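Local coordinates for Alpha/beta hydrolase (Pseudomonas aeruginosa PAO1, PDB 4R1D), which acts as Tle4, a lipase effector of the H2 type VI secretion system with an alpha/beta-hydrolase fold, held here by its immunity protein Tli4, at the interface of chains A and B. Numbering follows the deposited sequence. Chains: chain A, Uncharacterized protein; chain B, Uncharacterized protein.

Contact 1: the interface of chains A and B. Residues chain A 97-101, 104; chain B 183, 185-189, 194, 256.
A polar helix-capping interface joins the lipase effector Tle4 (chain A) to its immunity protein Tli4 (chain B), with a carboxylate of the inhibitor docked on the N-terminus of helix 99-105 of the enzyme. B:Glu187 carries the contact. Its CG lies anti to the backbone N (chi1 -172°) and the chain bends at chi2, which turns the carboxylate onto the first turn of the helix. Its OE1 takes the backbone N-H of A:Lys100, with N of A:Lys100 2.9 Å from OE1 of B:Glu187. The second oxygen takes the next amide, N of A:Ala101 lying 3.1 Å from OE2 of B:Glu187. Both oxygens use their syn lone pairs, and both bonds are fairly straight, so the carboxylate forks over two successive amides; the helix dipole would probably stabilise its negative charge. The anti lone pair of OE1 of B:Glu187 receives the backbone N-H of B:Leu188, N to OE1 2.8 Å, a bond within the inhibitor that helps to fix the rotation of the group.

A:Pro99 crosses B:Glu187 and B:Leu188 obliquely, its ring CB meeting the methyl CD2 of B:Leu188 at 3.8 Å. Beside it, the guanidinium of B:Arg194 lays one face over CA of A:Gly98, toward the rim. That plane is held side-on by B:Asn189, whose OD1 accepts from both NE and NH2 of B:Arg194, while its backbone O also accepts from NH2.

On the other flank A:Lys100 leaves the helix with CG anti to the backbone N, then bends at chi3 and chi4. A water bridges its side-chain nitrogen NZ to OE2 of B:Glu187. NZ itself donates to the backbone O of B:Gly185 at 2.7 Å, approaching from above the carbonyl plane.

Contact 2: the interface of chains A and B. Residues chain A 70, 73, 85, 88-89, 91-92; chain B 240, 264.
Tli4, a member of the Tle immunity protein 4 family, here presents two side chains to helix 84-95 of the alpha/beta hydrolase Tle4: the leucine B:Leu264, just beyond strand 256-263, and the threonine B:Thr240 on strand 236-245. Van der Waals packing carries the contact, and no polar pair bonds across this patch.

B:Leu264 buries 102 Å² against the enzyme. Its CG sits beside the backbone N and anti to the carbonyl carbon (chi1 -52°). CD2 faces A:Ile88 and CD1 faces A:Glu70 and A:Arg73, while both methyls reach CD1 of the A:Trp92 indole. The leucine and isoleucine side chains run antiparallel, with CD2 of B:Leu264 3.8 Å from CG2 of A:Ile88. CD1 of B:Leu264 lies 4.0 Å from CD1 of A:Trp92, the two side chains crossing at about a right angle at the pyrrole end of the indole.

The benzo part of the same indole receives B:Thr240, whose methyl CG2, anti to the backbone N, lies 3.8 Å from CE3 of A:Trp92. This methyl also touches CD2 of A:Leu91, whose side chain lies antiparallel to that of the threonine. OG1 of B:Thr240 points instead at CG2 of A:Ile88, 3.3 Å away, a contact without hydrogen-bonding character.

Charged groups of the enzyme meet B:Leu264 tip to tip. Its CD1 lies over one face of the A:Arg73 guanidinium, toward the rim, and also reaches the carboxylate carbon CD of A:Glu70 at 3.9 Å. Within the enzyme, A:Glu70 and A:Arg73 form a long salt bridge, OE2 to NH2 at 3.9 Å, while OE1 accepts a weak hydrogen bond from NE1 of A:Trp92.

Contact 1: the interface of chains A and B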
# COMPACT_ATOMS: atom_id res chain seq x y z
N ARG A 97 8.45 -4.01 13.26
CA ARG A 97 7.11 -3.50 13.55
C ARG A 97 6.22 -4.62 14.06
O ARG A 97 5.99 -5.59 13.34
CB ARG A 97 6.47 -2.94 12.28
CG ARG A 97 7.33 -1.91 11.52
CD ARG A 97 7.35 -0.59 12.24
NE ARG A 97 7.95 0.47 11.42
CZ ARG A 97 8.30 1.66 11.89
NH1 ARG A 97 8.10 1.95 13.18
NH2 ARG A 97 8.82 2.58 11.07
N GLY A 98 5.71 -4.47 15.29
CA GLY A 98 4.75 -5.41 15.84
C GLY A 98 3.42 -5.37 15.10
O GLY A 98 3.14 -4.44 14.35
N PRO A 99 2.56 -6.39 15.31
CA PRO A 99 1.30 -6.51 14.57
C PRO A 99 0.37 -5.30 14.72
O PRO A 99 -0.25 -4.89 13.73
CB PRO A 99 0.65 -7.76 15.19
CG PRO A 99 1.80 -8.55 15.73
CD PRO A 99 2.80 -7.52 16.22
N LYS A 100 0.25 -4.76 15.93
CA LYS A 100 -0.58 -3.59 16.15
C LYS A 100 0.05 -2.38 15.45
O LYS A 100 -0.64 -1.62 14.79
CB LYS A 100 -0.78 -3.34 17.65
CG LYS A 100 -1.56 -2.08 17.98
CD LYS A 100 -2.15 -2.14 19.38
CE LYS A 100 -1.69 -0.98 20.24
NZ LYS A 100 -0.33 -1.19 20.83
N ALA A 101 1.36 -2.22 15.59
CA ALA A 101 2.04 -1.12 14.92
C ALA A 101 1.80 -1.18 13.40
O ALA A 101 1.52 -0.15 12.77
CB ALA A 101 3.53 -1.13 15.22
N GLU A 104 -1.56 0.07 12.46
CA GLU A 104 -1.64 1.52 12.59
C GLU A 104 -0.88 2.25 11.49
O GLU A 104 -1.34 3.28 11.00
CB GLU A 104 -1.06 1.96 13.92
CG GLU A 104 -1.83 1.45 15.09
CD GLU A 104 -1.06 1.57 16.41
OE1 GLU A 104 0.18 1.84 16.42
OE2 GLU A 104 -1.72 1.38 17.45
N SER B 183 1.42 4.09 21.56
CA SER B 183 0.13 3.60 21.15
C SER B 183 -0.48 2.84 22.31
O SER B 183 0.17 1.96 22.88
CB SER B 183 0.30 2.67 19.94
OG SER B 183 -0.93 2.08 19.59
N GLY B 185 -2.43 0.10 24.42
CA GLY B 185 -2.56 -1.33 24.21
C GLY B 185 -1.22 -2.03 24.12
O GLY B 185 -0.26 -1.51 23.53
N ALA B 186 -1.14 -3.23 24.68
CA ALA B 186 0.09 -4.00 24.63
C ALA B 186 0.31 -4.52 23.23
O ALA B 186 -0.61 -5.01 22.59
CB ALA B 186 0.04 -5.16 25.62
N GLU B 187 1.53 -4.39 22.72
CA GLU B 187 1.85 -5.04 21.46
C GLU B 187 1.72 -6.55 21.65
O GLU B 187 1.90 -7.07 22.76
CB GLU B 187 3.26 -4.65 20.99
CG GLU B 187 3.61 -5.13 19.60
CD GLU B 187 2.57 -4.76 18.56
OE1 GLU B 187 1.63 -5.56 18.37
OE2 GLU B 187 2.70 -3.68 17.94
N LEU B 188 1.42 -7.25 20.56
CA LEU B 188 1.10 -8.68 20.62
C LEU B 188 2.31 -9.58 20.84
O LEU B 188 2.17 -10.73 21.27
CB LEU B 188 0.37 -9.09 19.33
CG LEU B 188 -1.11 -8.70 19.24
CD1 LEU B 188 -1.31 -7.21 19.41
CD2 LEU B 188 -1.68 -9.17 17.91
N ASN B 189 3.49 -9.07 20.52
CA ASN B 189 4.74 -9.79 20.77
C ASN B 189 5.80 -8.80 21.23
O ASN B 189 5.59 -7.59 21.18
CB ASN B 189 5.19 -10.57 19.52
CG ASN B 189 5.31 -9.69 18.28
OD1 ASN B 189 5.54 -8.49 18.38
ND2 ASN B 189 5.16 -10.28 17.11
N ARG B 194 10.65 -10.86 18.41
CA ARG B 194 10.05 -10.56 17.11
C ARG B 194 11.06 -10.51 15.98
O ARG B 194 10.85 -11.12 14.91
CB ARG B 194 9.31 -9.22 17.18
CG ARG B 194 8.75 -8.71 15.86
CD ARG B 194 8.21 -7.28 16.03
NE ARG B 194 7.48 -7.13 17.28
CZ ARG B 194 7.58 -6.07 18.08
NH1 ARG B 194 8.37 -5.06 17.75
NH2 ARG B 194 6.89 -6.03 19.22
N ASN B 256 2.27 1.01 24.60
CA ASN B 256 3.38 0.54 23.81
C ASN B 256 4.21 1.77 23.41
O ASN B 256 3.64 2.79 23.03
CB ASN B 256 2.88 -0.19 22.57
CG ASN B 256 4.00 -0.59 21.65
OD1 ASN B 256 4.30 0.11 20.69
ND2 ASN B 256 4.64 -1.72 21.95
O HOH W 1 1.88 -1.33 19.39

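Contact 2: the interface of chains A and B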
# COMPACT_ATOMS: atom_id res chain seq x y z
N GLU A 70 9.68 6.29 7.25
CA GLU A 70 9.41 5.24 6.26
C GLU A 70 8.57 4.11 6.87
O GLU A 70 8.94 3.57 7.91
CB GLU A 70 10.73 4.66 5.74
CG GLU A 70 11.61 5.64 4.98
CD GLU A 70 12.42 6.57 5.88
OE1 GLU A 70 12.38 6.40 7.12
OE2 GLU A 70 13.10 7.48 5.34
N ARG A 73 8.89 -0.01 2.26
CA ARG A 73 9.99 0.07 1.30
C ARG A 73 10.45 -1.34 0.93
O ARG A 73 11.44 -1.87 1.45
CB ARG A 73 11.13 0.92 1.83
CG ARG A 73 11.93 1.55 0.70
CD ARG A 73 12.96 2.53 1.22
NE ARG A 73 12.44 3.89 1.42
CZ ARG A 73 13.24 4.94 1.52
NH1 ARG A 73 14.55 4.76 1.41
NH2 ARG A 73 12.76 6.16 1.69
N PHE A 85 21.65 -3.59 2.01
CA PHE A 85 20.83 -2.42 2.30
C PHE A 85 19.35 -2.69 2.10
O PHE A 85 18.52 -2.12 2.80
CB PHE A 85 21.27 -1.20 1.50
CG PHE A 85 22.34 -0.41 2.19
CD1 PHE A 85 22.04 0.31 3.33
CD2 PHE A 85 23.63 -0.40 1.70
CE1 PHE A 85 23.01 1.04 3.98
CE2 PHE A 85 24.62 0.33 2.35
CZ PHE A 85 24.30 1.05 3.49
N ILE A 88 18.27 -4.09 5.35
CA ILE A 88 18.07 -3.02 6.33
C ILE A 88 16.72 -2.35 6.09
O ILE A 88 15.97 -2.09 7.04
CB ILE A 88 19.23 -1.99 6.30
CG1 ILE A 88 20.49 -2.62 6.90
CG2 ILE A 88 18.86 -0.71 7.06
CD1 ILE A 88 21.68 -1.69 6.92
N GLY A 89 16.38 -2.10 4.83
CA GLY A 89 15.11 -1.49 4.51
C GLY A 89 13.94 -2.30 5.03
O GLY A 89 12.96 -1.75 5.56
N LEU A 91 14.08 -4.55 7.48
CA LEU A 91 14.12 -4.58 8.94
C LEU A 91 13.41 -3.34 9.50
O LEU A 91 12.52 -3.44 10.36
CB LEU A 91 15.57 -4.66 9.42
CG LEU A 91 15.79 -4.49 10.92
CD1 LEU A 91 15.07 -5.61 11.69
CD2 LEU A 91 17.29 -4.50 11.22
N TRP A 92 13.78 -2.18 8.99
CA TRP A 92 13.29 -0.90 9.49
C TRP A 92 11.81 -0.65 9.21
O TRP A 92 11.10 -0.07 10.03
CB TRP A 92 14.09 0.23 8.86
CG TRP A 92 13.63 1.60 9.21
CD1 TRP A 92 13.08 2.51 8.36
CD2 TRP A 92 13.69 2.24 10.49
NE1 TRP A 92 12.80 3.68 9.03
CE2 TRP A 92 13.16 3.54 10.34
CE3 TRP A 92 14.13 1.84 11.76
CZ2 TRP A 92 13.06 4.44 11.40
CZ3 TRP A 92 14.03 2.73 12.81
CH2 TRP A 92 13.51 4.02 12.62
N THR B 240 20.41 0.43 12.06
CA THR B 240 19.02 0.30 12.50
C THR B 240 19.00 0.02 14.00
O THR B 240 19.42 -1.05 14.44
CB THR B 240 18.27 -0.78 11.73
OG1 THR B 240 18.29 -0.45 10.33
CG2 THR B 240 16.82 -0.83 12.18
N LEU B 264 19.21 4.48 6.21
CA LEU B 264 18.97 3.62 5.06
C LEU B 264 19.93 3.97 3.93
O LEU B 264 20.68 4.94 4.02
CB LEU B 264 17.52 3.76 4.57
CG LEU B 264 16.47 3.58 5.68
CD1 LEU B 264 15.06 3.85 5.14
CD2 LEU B 264 16.59 2.20 6.30

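About 18 Å separates the C-alpha centres of contact 1 and contact 2. They share no residue, but consecutive helices of the enzyme serve them: helix 84-95 supplies much of contact 2, and helix 99-105, a few residues on, lies in contact 1. On the inhibitor, strand 256-263 connects them, with B:Asn256 at its start in contact 1 and B:Leu264 just past its end in contact 2. A polar anchor and an apolar one therefore hold neighbouring helices of Tle4, which probably fixes the orientation of Tli4 on the enzyme.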